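Local coordinates for protein GDP-6-deoxy-D-mannose reductase (Pseudomonas aeruginosa, PDB 6X3B) that probably reduces GDP-4-dehydro-6-deoxy-D-mannose to GDP-D-rhamnose with NADPH, which it binds here, for bacterial O-antigen biosynthesis, at residues 33-42 / 225-233; 182-193 / 306-317. All coordinates share one frame; numbering follows the deposited sequence.

Contact 1. Residues 33-42 / 225-233; sequences FVGKHLQAYL and VQDVLSAYL. With NDP (NADPH dihydro-nicotinamide-adenine-dinucleotide phosphate), chain E.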
loop_
_atom_site.group_PDB
_atom_site.type_symbol
_atom_site.label_atom_id
_atom_site.label_comp_id
_atom_site.label_asym_id
_atom_site.label_seq_id
_atom_site.Cartn_x
_atom_site.Cartn_y
_atom_site.Cartn_z
ATOM N N PHE A 33 12.208 20.013 6.633
ATOM C CA PHE A 33 13.655 19.792 6.645
ATOM C C PHE A 33 14.222 19.731 5.228
ATOM O O PHE A 33 15.098 20.519 4.857
ATOM C CB PHE A 33 13.965 18.511 7.436
ATOM C CG PHE A 33 15.321 17.905 7.145
ATOM C CD1 PHE A 33 16.489 18.662 7.235
ATOM C CD2 PHE A 33 15.421 16.565 6.803
ATOM C CE1 PHE A 33 17.737 18.099 6.971
ATOM C CE2 PHE A 33 16.665 15.981 6.551
ATOM C CZ PHE A 33 17.827 16.748 6.637
ATOM N N VAL A 34 13.712 18.813 4.411
ATOM C CA VAL A 34 14.241 18.627 3.065
ATOM C C VAL A 34 13.859 19.802 2.169
ATOM O O VAL A 34 14.668 20.270 1.356
ATOM C CB VAL A 34 13.746 17.281 2.491
ATOM C CG1 VAL A 34 14.184 17.141 1.026
ATOM C CG2 VAL A 34 14.284 16.128 3.327
ATOM N N GLY A 35 12.610 20.255 2.304
ATOM C CA GLY A 35 12.077 21.365 1.492
ATOM C C GLY A 35 12.951 22.605 1.568
ATOM O O GLY A 35 13.294 23.152 0.508
ATOM N N LYS A 36 13.324 23.012 2.783
ATOM C CA LYS A 36 14.173 24.216 2.992
ATOM C C LYS A 36 15.512 24.038 2.269
ATOM O O LYS A 36 15.993 25.014 1.683
ATOM C CB LYS A 36 14.351 24.489 4.488
ATOM C CG LYS A 36 13.089 24.951 5.200
ATOM C CD LYS A 36 13.251 25.076 6.692
ATOM C CE LYS A 36 14.238 26.155 7.085
ATOM N NZ LYS A 36 14.298 26.346 8.554
ATOM N N HIS A 37 16.090 22.838 2.331
ATOM C CA HIS A 37 17.368 22.557 1.631
ATOM C C HIS A 37 17.140 22.587 0.115
ATOM O O HIS A 37 18.041 23.039 -0.599
ATOM C CB HIS A 37 17.951 21.223 2.104
ATOM C CG HIS A 37 18.685 21.325 3.397
ATOM N ND1 HIS A 37 19.901 21.959 3.503
ATOM C CD2 HIS A 37 18.378 20.883 4.634
ATOM C CE1 HIS A 37 20.316 21.900 4.749
ATOM N NE2 HIS A 37 19.400 21.248 5.461
ATOM N N LEU A 38 15.974 22.131 -0.351
ATOM C CA LEU A 38 15.725 22.127 -1.793
ATOM C C LEU A 38 15.539 23.545 -2.323
ATOM O O LEU A 38 16.047 23.882 -3.395
ATOM C CB LEU A 38 14.499 21.278 -2.133
ATOM C CG LEU A 38 14.094 21.138 -3.611
ATOM C CD1 LEU A 38 15.308 20.770 -4.488
ATOM C CD2 LEU A 38 12.966 20.103 -3.780
ATOM N N GLN A 39 14.803 24.386 -1.589
ATOM C CA GLN A 39 14.662 25.775 -2.007
ATOM C C GLN A 39 16.020 26.468 -2.094
ATOM O O GLN A 39 16.284 27.216 -3.041
ATOM C CB GLN A 39 13.730 26.518 -1.048
ATOM C CG GLN A 39 13.525 27.971 -1.441
ATOM C CD GLN A 39 12.422 28.638 -0.661
ATOM O OE1 GLN A 39 11.693 27.985 0.085
ATOM N NE2 GLN A 39 12.285 29.950 -0.835
ATOM N N ALA A 40 16.902 26.219 -1.127
ATOM C CA ALA A 40 18.235 26.817 -1.176
ATOM C C ALA A 40 19.036 26.263 -2.349
ATOM O O ALA A 40 19.692 27.017 -3.074
ATOM C CB ALA A 40 18.969 26.572 0.144
ATOM N N TYR A 41 18.974 24.946 -2.552
ATOM C CA TYR A 41 19.641 24.305 -3.678
ATOM C C TYR A 41 19.229 24.947 -4.989
ATOM O O TYR A 41 20.079 25.340 -5.793
ATOM C CB TYR A 41 19.311 22.805 -3.674
ATOM C CG TYR A 41 20.103 21.931 -4.646
ATOM C CD1 TYR A 41 20.005 22.101 -6.025
ATOM C CD2 TYR A 41 20.906 20.893 -4.172
ATOM C CE1 TYR A 41 20.719 21.285 -6.913
ATOM C CE2 TYR A 41 21.620 20.069 -5.045
ATOM C CZ TYR A 41 21.522 20.269 -6.411
ATOM O OH TYR A 41 22.232 19.445 -7.258
ATOM N N LEU A 42 17.916 25.070 -5.218
ATOM C CA LEU A 42 17.424 25.625 -6.471
ATOM C C LEU A 42 17.785 27.093 -6.636
ATOM O O LEU A 42 17.831 27.583 -7.769
ATOM C CB LEU A 42 15.907 25.447 -6.572
ATOM C CG LEU A 42 15.498 23.978 -6.783
ATOM C CD1 LEU A 42 13.999 23.806 -6.702
ATOM C CD2 LEU A 42 16.032 23.514 -8.113
ATOM N N VAL A 225 21.725 15.387 2.790
ATOM C CA VAL A 225 20.469 15.861 2.209
ATOM C C VAL A 225 20.682 16.438 0.812
ATOM O O VAL A 225 19.792 16.360 -0.041
ATOM C CB VAL A 225 19.801 16.883 3.157
ATOM C CG1 VAL A 225 20.702 18.093 3.383
ATOM C CG2 VAL A 225 18.419 17.301 2.641
ATOM N N GLN A 226 21.854 17.021 0.551
ATOM C CA GLN A 226 22.104 17.574 -0.779
ATOM C C GLN A 226 22.236 16.480 -1.837
ATOM O O GLN A 226 21.840 16.683 -2.995
ATOM C CB GLN A 226 23.361 18.442 -0.769
ATOM C CG GLN A 226 23.664 19.020 -2.153
ATOM C CD GLN A 226 24.871 19.930 -2.166
ATOM O OE1 GLN A 226 24.928 20.910 -1.422
ATOM N NE2 GLN A 226 25.846 19.613 -3.020
ATOM N N ASP A 227 22.796 15.324 -1.474
ATOM C CA ASP A 227 22.839 14.221 -2.432
ATOM C C ASP A 227 21.448 13.646 -2.654
ATOM O O ASP A 227 21.112 13.238 -3.775
ATOM C CB ASP A 227 23.807 13.136 -1.960
ATOM C CG ASP A 227 25.258 13.501 -2.228
ATOM O OD1 ASP A 227 25.518 14.223 -3.216
ATOM O OD2 ASP A 227 26.134 13.078 -1.452
ATOM N N VAL A 228 20.619 13.630 -1.600
ATOM C CA VAL A 228 19.231 13.206 -1.747
ATOM C C VAL A 228 18.493 14.136 -2.699
ATOM O O VAL A 228 17.779 13.687 -3.601
ATOM C CB VAL A 228 18.538 13.145 -0.375
ATOM C CG1 VAL A 228 17.069 12.801 -0.551
ATOM C CG2 VAL A 228 19.227 12.135 0.525
ATOM N N LEU A 229 18.641 15.454 -2.498
ATOM C CA LEU A 229 18.010 16.415 -3.398
ATOM C C LEU A 229 18.457 16.218 -4.835
ATOM O O LEU A 229 17.658 16.354 -5.770
ATOM C CB LEU A 229 18.347 17.837 -2.969
ATOM C CG LEU A 229 17.733 18.196 -1.638
ATOM C CD1 LEU A 229 18.166 19.603 -1.290
ATOM C CD2 LEU A 229 16.230 18.066 -1.786
ATOM N N SER A 230 19.746 15.996 -5.037
ATOM C CA SER A 230 20.242 15.903 -6.403
ATOM C C SER A 230 19.681 14.664 -7.085
ATOM O O SER A 230 19.390 14.680 -8.287
ATOM C CB SER A 230 21.769 15.893 -6.393
ATOM O OG SER A 230 22.282 15.441 -7.631
ATOM N N ALA A 231 19.480 13.598 -6.312
ATOM C CA ALA A 231 18.828 12.409 -6.845
ATOM C C ALA A 231 17.406 12.708 -7.283
ATOM O O ALA A 231 16.970 12.211 -8.319
ATOM C CB ALA A 231 18.853 11.288 -5.797
ATOM N N TYR A 232 16.648 13.512 -6.502
ATOM C CA TYR A 232 15.261 13.804 -6.888
ATOM C C TYR A 232 15.204 14.596 -8.185
ATOM O O TYR A 232 14.351 14.342 -9.051
ATOM C CB TYR A 232 14.522 14.595 -5.792
ATOM C CG TYR A 232 14.347 13.879 -4.470
ATOM C CD1 TYR A 232 14.612 12.513 -4.342
ATOM C CD2 TYR A 232 13.930 14.584 -3.345
ATOM C CE1 TYR A 232 14.474 11.865 -3.107
ATOM C CE2 TYR A 232 13.773 13.964 -2.111
ATOM C CZ TYR A 232 14.043 12.603 -1.990
ATOM O OH TYR A 232 13.897 11.959 -0.775
ATOM N N LEU A 233 16.087 15.585 -8.329
ATOM C CA LEU A 233 16.083 16.391 -9.554
ATOM C C LEU A 233 16.512 15.566 -10.767
ATOM O O LEU A 233 15.997 15.767 -11.880
ATOM C CB LEU A 233 16.995 17.605 -9.373
ATOM C CG LEU A 233 16.525 18.616 -8.309
ATOM C CD1 LEU A 233 17.540 19.756 -8.180
ATOM C CD2 LEU A 233 15.122 19.168 -8.627
HETATM P PA NDP E . 9.232 17.456 7.759
HETATM O O1A NDP E . 8.344 16.814 8.771
HETATM O O2A NDP E . 10.451 18.173 8.233
HETATM O O5B NDP E . 8.366 18.437 6.835
HETATM C C5B NDP E . 6.997 18.083 6.525
HETATM C C4B NDP E . 6.394 19.162 5.661
HETATM O O4B NDP E . 5.030 18.801 5.326
HETATM C C3B NDP E . 6.319 20.562 6.289
HETATM O O3B NDP E . 6.657 21.565 5.338
HETATM C C2B NDP E . 4.865 20.656 6.735
HETATM O O2B NDP E . 4.429 22.013 6.744
HETATM C C1B NDP E . 4.177 19.881 5.620
HETATM N N9A NDP E . 2.867 19.360 5.986
HETATM C C8A NDP E . 2.584 18.474 6.995
HETATM N N7A NDP E . 1.310 18.190 7.094
HETATM C C5A NDP E . 0.713 18.936 6.088
HETATM C C6A NDP E . -0.624 19.074 5.672
HETATM N N6A NDP E . -1.615 18.420 6.272
HETATM N N1A NDP E . -0.887 19.902 4.634
HETATM C C2A NDP E . 0.142 20.540 4.063
HETATM N N3A NDP E . 1.436 20.490 4.364
HETATM C C4A NDP E . 1.662 19.662 5.398
HETATM O O3 NDP E . 9.684 16.350 6.692
HETATM P PN NDP E . 11.116 16.057 6.038
HETATM O O1N NDP E . 11.521 17.246 5.233
HETATM O O2N NDP E . 12.037 15.577 7.108
HETATM O O5D NDP E . 10.766 14.842 5.055
HETATM C C5D NDP E . 10.464 15.131 3.669
HETATM C C4D NDP E . 9.974 13.871 2.999
HETATM O O4D NDP E . 11.025 12.873 3.046
HETATM C C3D NDP E . 8.738 13.218 3.634
HETATM O O3D NDP E . 7.870 12.690 2.640
HETATM C C2D NDP E . 9.365 12.126 4.498
HETATM O O2D NDP E . 8.479 11.048 4.755
HETATM C C1D NDP E . 10.549 11.691 3.642
HETATM N N1N NDP E . 11.648 11.086 4.451
HETATM C C2N NDP E . 12.438 11.859 5.258
HETATM C C3N NDP E . 13.541 11.349 5.887
HETATM C C7N NDP E . 14.187 12.168 6.938
HETATM O O7N NDP E . 15.133 11.703 7.582
HETATM N N7N NDP E . 13.724 13.391 7.155
HETATM C C4N NDP E . 14.029 10.002 5.479
HETATM C C5N NDP E . 13.074 9.247 4.652
HETATM C C6N NDP E . 11.882 9.734 4.398
HETATM P P2B NDP E . 4.021 22.489 8.232
HETATM O O1X NDP E . 3.580 23.930 8.093
HETATM O O2X NDP E . 2.896 21.589 8.697
HETATM O O3X NDP E . 5.258 22.349 9.095
#
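Leu-229 and Tyr-41 interlock two helices whose short segments cross at -71°, each a knob in a hole of the other. Leu-229 sits among Val-34, His-37, Leu-38 and Tyr-41, and its two methyls divide the work. CD1 presses on the backbone where His-37 meets Leu-38, 3.5 Å from Leu-38 N, while CD2 lies against Val-34 CG1 at 3.6 Å. Tyr-41 in turn enters the hole among Gln-226, Leu-229, Ser-230 and Leu-233. With CG anti to the backbone N (chi1 -170°) the ring runs in alongside Leu-229 and Leu-233 and crosses the Gln-226 chain at about a right angle, its CE2 edge meeting Gln-226 CG and its CE1 lying 3.7 Å from Leu-233 CD1. Leu-42 adds its CD2 to that same Leu-233 methyl.

Nearer the N-terminal ends of both segments, Val-225 CG1 stands over the centre of the His-37 ring, 3.8 Å from its centroid and 7° off the normal, a nearly axial CH-pi contact. The ring is also tethered by a hydrogen bond from NE2 to the carbonyl of Pro-184.

Backbone hydrogen bonding serves the cofactor. The N-H of Phe-33 points almost straight at NADPH O2A, with N and O2A 3.0 Å apart. The next N-H, that of Val-34, is as straight toward O1N, at 2.8 Å from N. Each phosphorus of the diphosphate thus has one oxygen gripped, an arrangement familiar from Rossmann-type dinucleotide folds, where the N-terminus of the first helix faces the diphosphate. Phe-33 turns its ring edge to O2N.

Beneath the pair lies the central sheet: Val-34 and Val-228 touch His-181 of strand 172-182, Tyr-232 reaches strands 119-123 and 172-182, and Leu-42 and Leu-233 close against strand 49-51.

Contact 2. Residues 182-193 / 306-317; sequences IGPGQKDSFVIA and IKQSLRAILSDW. With NDP (NADPH dihydro-nicotinamide-adenine-dinucleotide phosphate), chain E.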
loop_
_atom_site.group_PDB
_atom_site.type_symbol
_atom_site.label_atom_id
_atom_site.label_comp_id
_atom_site.label_asym_id
_atom_site.label_seq_id
_atom_site.Cartn_x
_atom_site.Cartn_y
_atom_site.Cartn_z
ATOM N N ILE A 182 21.193 13.048 6.284
ATOM C CA ILE A 182 22.031 13.811 7.250
ATOM C C ILE A 182 22.014 15.270 6.785
ATOM O O ILE A 182 22.309 15.508 5.607
ATOM C CB ILE A 182 23.472 13.276 7.343
ATOM C CG1 ILE A 182 23.525 11.816 7.793
ATOM C CG2 ILE A 182 24.297 14.164 8.258
ATOM C CD1 ILE A 182 24.926 11.269 7.903
ATOM N N GLY A 183 21.623 16.195 7.661
ATOM C CA GLY A 183 21.642 17.589 7.282
ATOM C C GLY A 183 21.218 18.511 8.406
ATOM O O GLY A 183 20.580 18.102 9.377
ATOM N N PRO A 184 21.597 19.783 8.304
ATOM C CA PRO A 184 21.051 20.788 9.225
ATOM C C PRO A 184 19.531 20.807 9.153
ATOM O O PRO A 184 18.948 20.818 8.066
ATOM C CB PRO A 184 21.658 22.102 8.719
ATOM C CG PRO A 184 22.887 21.698 7.982
ATOM C CD PRO A 184 22.606 20.335 7.391
ATOM N N GLY A 185 18.890 20.790 10.327
ATOM C CA GLY A 185 17.446 20.818 10.415
ATOM C C GLY A 185 16.790 19.462 10.574
ATOM O O GLY A 185 15.571 19.406 10.779
ATOM N N GLN A 186 17.550 18.374 10.476
ATOM C CA GLN A 186 17.004 17.034 10.682
ATOM C C GLN A 186 16.360 16.920 12.072
ATOM O O GLN A 186 16.667 17.686 12.982
ATOM C CB GLN A 186 18.119 16.004 10.494
ATOM C CG GLN A 186 17.746 14.548 10.745
ATOM C CD GLN A 186 16.714 14.022 9.759
ATOM O OE1 GLN A 186 15.582 14.502 9.717
ATOM N NE2 GLN A 186 17.098 13.017 8.976
ATOM N N LYS A 187 15.434 15.959 12.224
ATOM C CA LYS A 187 14.769 15.730 13.510
ATOM C C LYS A 187 15.781 15.417 14.601
ATOM O O LYS A 187 16.604 14.511 14.452
ATOM C CB LYS A 187 13.793 14.553 13.424
ATOM C CG LYS A 187 12.635 14.712 12.498
ATOM C CD LYS A 187 11.995 13.351 12.259
ATOM C CE LYS A 187 10.970 13.413 11.144
ATOM N NZ LYS A 187 9.631 13.424 11.768
ATOM N N ASP A 188 15.685 16.128 15.729
ATOM C CA ASP A 188 16.582 15.858 16.851
ATOM C C ASP A 188 16.442 14.437 17.393
ATOM O O ASP A 188 17.352 13.955 18.080
ATOM C CB ASP A 188 16.338 16.868 17.973
ATOM C CG ASP A 188 17.237 16.629 19.166
ATOM O OD1 ASP A 188 18.451 16.905 19.055
ATOM O OD2 ASP A 188 16.735 16.147 20.205
ATOM N N SER A 189 15.338 13.746 17.100
ATOM C CA SER A 189 15.176 12.387 17.606
ATOM C C SER A 189 16.083 11.388 16.895
ATOM O O SER A 189 16.280 10.278 17.401
ATOM C CB SER A 189 13.714 11.949 17.485
ATOM O OG SER A 189 13.360 11.720 16.125
ATOM N N PHE A 190 16.639 11.749 15.740
ATOM C CA PHE A 190 17.635 10.902 15.100
ATOM C C PHE A 190 18.942 10.962 15.882
ATOM O O PHE A 190 19.391 12.042 16.277
ATOM C CB PHE A 190 17.862 11.345 13.655
ATOM C CG PHE A 190 16.829 10.828 12.693
ATOM C CD1 PHE A 190 16.744 9.467 12.404
ATOM C CD2 PHE A 190 15.940 11.698 12.081
ATOM C CE1 PHE A 190 15.791 8.994 11.523
ATOM C CE2 PHE A 190 14.990 11.235 11.199
ATOM C CZ PHE A 190 14.910 9.882 10.922
ATOM N N VAL A 191 19.561 9.794 16.100
ATOM C CA VAL A 191 20.709 9.725 17.007
ATOM C C VAL A 191 21.865 10.595 16.507
ATOM O O VAL A 191 22.569 11.226 17.303
ATOM C CB VAL A 191 21.144 8.260 17.221
ATOM C CG1 VAL A 191 21.668 7.650 15.936
ATOM C CG2 VAL A 191 22.191 8.163 18.345
ATOM N N ILE A 192 22.081 10.651 15.191
ATOM C CA ILE A 192 23.207 11.435 14.689
ATOM C C ILE A 192 22.937 12.919 14.850
ATOM O O ILE A 192 23.830 13.689 15.222
ATOM C CB ILE A 192 23.520 11.081 13.226
ATOM C CG1 ILE A 192 24.021 9.639 13.132
ATOM C CG2 ILE A 192 24.562 12.064 12.671
ATOM C CD1 ILE A 192 25.146 9.308 14.115
ATOM N N ALA A 193 21.708 13.351 14.574
ATOM C CA ALA A 193 21.371 14.754 14.779
ATOM C C ALA A 193 21.470 15.122 16.254
ATOM O O ALA A 193 22.004 16.177 16.606
ATOM C CB ALA A 193 19.973 15.045 14.229
ATOM N N ILE A 306 30.982 11.750 4.015
ATOM C CA ILE A 306 30.378 11.710 5.341
ATOM C C ILE A 306 31.018 12.755 6.250
ATOM O O ILE A 306 30.324 13.459 6.993
ATOM C CB ILE A 306 30.463 10.282 5.926
ATOM C CG1 ILE A 306 29.802 10.222 7.304
ATOM C CG2 ILE A 306 31.902 9.801 6.006
ATOM C CD1 ILE A 306 28.448 10.872 7.350
ATOM N N LYS A 307 32.341 12.913 6.179
ATOM C CA LYS A 307 32.988 13.918 7.013
ATOM C C LYS A 307 32.426 15.301 6.727
ATOM O O LYS A 307 32.087 16.039 7.651
ATOM C CB LYS A 307 34.502 13.890 6.815
ATOM C CG LYS A 307 35.256 14.549 7.946
ATOM C CD LYS A 307 36.738 14.246 7.889
ATOM C CE LYS A 307 37.484 15.319 7.121
ATOM N NZ LYS A 307 38.960 15.217 7.343
ATOM N N GLN A 308 32.281 15.666 5.447
ATOM C CA GLN A 308 31.688 16.970 5.159
ATOM C C GLN A 308 30.268 17.066 5.713
ATOM O O GLN A 308 29.870 18.116 6.239
ATOM C CB GLN A 308 31.696 17.269 3.656
ATOM C CG GLN A 308 30.993 18.577 3.346
ATOM C CD GLN A 308 31.262 19.102 1.948
ATOM O OE1 GLN A 308 31.995 18.493 1.166
ATOM N NE2 GLN A 308 30.674 20.250 1.633
ATOM N N SER A 309 29.480 15.985 5.594
ATOM C CA SER A 309 28.110 16.012 6.103
ATOM C C SER A 309 28.082 16.238 7.603
ATOM O O SER A 309 27.242 16.985 8.111
ATOM C CB SER A 309 27.391 14.693 5.801
ATOM O OG SER A 309 27.199 14.525 4.418
ATOM N N LEU A 310 28.958 15.556 8.329
ATOM C CA LEU A 310 28.972 15.674 9.782
ATOM C C LEU A 310 29.495 17.041 10.225
ATOM O O LEU A 310 28.997 17.625 11.196
ATOM C CB LEU A 310 29.823 14.552 10.372
ATOM C CG LEU A 310 29.278 13.135 10.197
ATOM C CD1 LEU A 310 30.267 12.116 10.734
ATOM C CD2 LEU A 310 27.929 12.988 10.905
ATOM N N ARG A 311 30.516 17.557 9.541
ATOM C CA ARG A 311 30.991 18.896 9.873
ATOM C C ARG A 311 29.888 19.918 9.670
ATOM O O ARG A 311 29.708 20.830 10.490
ATOM C CB ARG A 311 32.210 19.252 9.021
ATOM C CG ARG A 311 32.931 20.516 9.498
ATOM C CD ARG A 311 34.243 20.706 8.766
ATOM N NE ARG A 311 34.069 20.483 7.338
ATOM C CZ ARG A 311 34.675 19.525 6.643
ATOM N NH1 ARG A 311 35.526 18.707 7.242
ATOM N NH2 ARG A 311 34.446 19.423 5.342
ATOM N N ALA A 312 29.113 19.759 8.597
ATOM C CA ALA A 312 28.052 20.709 8.296
ATOM C C ALA A 312 27.024 20.744 9.420
ATOM O O ALA A 312 26.610 21.830 9.853
ATOM C CB ALA A 312 27.412 20.366 6.938
ATOM N N ILE A 313 26.632 19.579 9.953
ATOM C CA ILE A 313 25.627 19.631 11.016
ATOM C C ILE A 313 26.220 20.162 12.323
ATOM O O ILE A 313 25.515 20.815 13.102
ATOM C CB ILE A 313 24.916 18.274 11.232
ATOM C CG1 ILE A 313 25.880 17.171 11.670
ATOM C CG2 ILE A 313 24.147 17.868 9.987
ATOM C CD1 ILE A 313 25.154 15.860 12.056
ATOM N N LEU A 314 27.508 19.916 12.590
ATOM C CA LEU A 314 28.127 20.503 13.780
ATOM C C LEU A 314 28.205 22.021 13.664
ATOM O O LEU A 314 27.886 22.740 14.618
ATOM C CB LEU A 314 29.518 19.925 14.018
ATOM C CG LEU A 314 29.613 18.557 14.674
ATOM C CD1 LEU A 314 31.047 18.046 14.505
ATOM C CD2 LEU A 314 29.202 18.588 16.167
ATOM N N SER A 315 28.619 22.522 12.494
ATOM C CA SER A 315 28.722 23.964 12.282
ATOM C C SER A 315 27.374 24.641 12.427
ATOM O O SER A 315 27.281 25.745 12.978
ATOM C CB SER A 315 29.287 24.273 10.890
ATOM O OG SER A 315 30.513 23.606 10.680
ATOM N N ASP A 316 26.325 24.024 11.889
ATOM C CA ASP A 316 25.002 24.608 12.028
ATOM C C ASP A 316 24.624 24.744 13.495
ATOM O O ASP A 316 24.099 25.781 13.917
ATOM C CB ASP A 316 23.966 23.765 11.294
ATOM C CG ASP A 316 22.580 24.366 11.383
ATOM O OD1 ASP A 316 22.375 25.454 10.793
ATOM O OD2 ASP A 316 21.713 23.761 12.051
ATOM N N TRP A 317 24.922 23.710 14.279
ATOM C CA TRP A 317 24.580 23.708 15.726
ATOM C C TRP A 317 25.373 24.770 16.497
ATOM O O TRP A 317 24.794 25.386 17.401
ATOM C CB TRP A 317 24.759 22.307 16.311
ATOM C CG TRP A 317 23.509 21.495 16.188
ATOM C CD1 TRP A 317 23.351 20.306 15.540
ATOM C CD2 TRP A 317 22.217 21.843 16.711
ATOM N NE1 TRP A 317 22.054 19.884 15.635
ATOM C CE2 TRP A 317 21.335 20.805 16.350
ATOM C CE3 TRP A 317 21.726 22.920 17.454
ATOM C CZ2 TRP A 317 19.990 20.817 16.708
ATOM C CZ3 TRP A 317 20.395 22.931 17.806
ATOM C CH2 TRP A 317 19.543 21.892 17.437
HETATM P PA NDP E . 9.232 17.456 7.759
HETATM O O1A NDP E . 8.344 16.814 8.771
HETATM O O2A NDP E . 10.451 18.173 8.233
HETATM O O5B NDP E . 8.366 18.437 6.835
HETATM C C5B NDP E . 6.997 18.083 6.525
HETATM C C4B NDP E . 6.394 19.162 5.661
HETATM O O4B NDP E . 5.030 18.801 5.326
HETATM C C3B NDP E . 6.319 20.562 6.289
HETATM O O3B NDP E . 6.657 21.565 5.338
HETATM C C2B NDP E . 4.865 20.656 6.735
HETATM O O2B NDP E . 4.429 22.013 6.744
HETATM C C1B NDP E . 4.177 19.881 5.620
HETATM N N9A NDP E . 2.867 19.360 5.986
HETATM C C8A NDP E . 2.584 18.474 6.995
HETATM N N7A NDP E . 1.310 18.190 7.094
HETATM C C5A NDP E . 0.713 18.936 6.088
HETATM C C6A NDP E . -0.624 19.074 5.672
HETATM N N6A NDP E . -1.615 18.420 6.272
HETATM N N1A NDP E . -0.887 19.902 4.634
HETATM C C2A NDP E . 0.142 20.540 4.063
HETATM N N3A NDP E . 1.436 20.490 4.364
HETATM C C4A NDP E . 1.662 19.662 5.398
HETATM O O3 NDP E . 9.684 16.350 6.692
HETATM P PN NDP E . 11.116 16.057 6.038
HETATM O O1N NDP E . 11.521 17.246 5.233
HETATM O O2N NDP E . 12.037 15.577 7.108
HETATM O O5D NDP E . 10.766 14.842 5.055
HETATM C C5D NDP E . 10.464 15.131 3.669
HETATM C C4D NDP E . 9.974 13.871 2.999
HETATM O O4D NDP E . 11.025 12.873 3.046
HETATM C C3D NDP E . 8.738 13.218 3.634
HETATM O O3D NDP E . 7.870 12.690 2.640
HETATM C C2D NDP E . 9.365 12.126 4.498
HETATM O O2D NDP E . 8.479 11.048 4.755
HETATM C C1D NDP E . 10.549 11.691 3.642
HETATM N N1N NDP E . 11.648 11.086 4.451
HETATM C C2N NDP E . 12.438 11.859 5.258
HETATM C C3N NDP E . 13.541 11.349 5.887
HETATM C C7N NDP E . 14.187 12.168 6.938
HETATM O O7N NDP E . 15.133 11.703 7.582
HETATM N N7N NDP E . 13.724 13.391 7.155
HETATM C C4N NDP E . 14.029 10.002 5.479
HETATM C C5N NDP E . 13.074 9.247 4.652
HETATM C C6N NDP E . 11.882 9.734 4.398
HETATM P P2B NDP E . 4.021 22.489 8.232
HETATM O O1X NDP E . 3.580 23.930 8.093
HETATM O O2X NDP E . 2.896 21.589 8.697
HETATM O O3X NDP E . 5.258 22.349 9.095
#
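Ile-182 and Pro-184 bring the end of a strand and the loop after it against helix 306-317, with CA atoms 6.6 Å apart at Ile-182 and Ser-309 and only 5.0 Å at Pro-184 and Ile-313. The loop then folds through a type II turn from Gly-183 to Gln-186, where Gly-185 takes a positive phi of 96°, and a type I turn from Lys-187 to Phe-190, the N-cap residue of the next helix.

Ile-313 carries much of the packing, and its two branches go to different places. CG2 presses on the loop backbone, 3.4 Å from Gly-183 C, and also meets Pro-184 CD. CG1, set between the backbone N and the carbonyl carbon (chi1 62°), sends CD1 to Ile-192 CG2, which Leu-310 CD2 touches as well. Towards the start of the helix, Ile-182 and Ile-306 meet, CD1 to CD1, at 3.6 Å. At the other end Pro-184 CB lies 3.6 Å from Asp-316 CG, while Asp-316 OD2 forms a salt bridge with Arg-320.

The loop also lines the nicotinamide end of the NADPH site. Gln-186, its chain bent at chi2 (64°), donates from NE2 to O7N at 2.7 Å; its OE1 takes the N-H of Lys-187, which would hold the amide in this orientation, and a weak bond from N7N. One firm and one weak bond are consistent with a role in orienting the carboxamide.

The contact thus joins the cofactor-binding Rossmann-type part to the C-terminal part of the chain, probably as in epimerase/dehydratase relatives. Helix 255-266 packs against Ile-306, Leu-310 and Leu-314, helix 191-203 meets Ile-313 and Trp-317, and backbone bonds from Ile-182 to Leu-223 join strand 219-224.

The two contacts show how neighbouring packing units, linked to one another, can share one ligand. Their centres lie 15 Å apart, and their segments alternate along the chain: 33-42, 182-193, 225-233, 306-317. Contact 1 joins two helices against the Rossmann sheet, whereas contact 2 fastens the loop after strand 172-182 to the C-terminal helix. They meet directly where Val-225 N lies 2.9 Å from Ile-182 O, a probable hydrogen bond. NADPH bridges them too, its diphosphate held by contact 1 and its carboxamide by contact 2, consistent with the two together helping to position the nicotinamide half, alongside other pocket residues such as Tyr-151 and Lys-155.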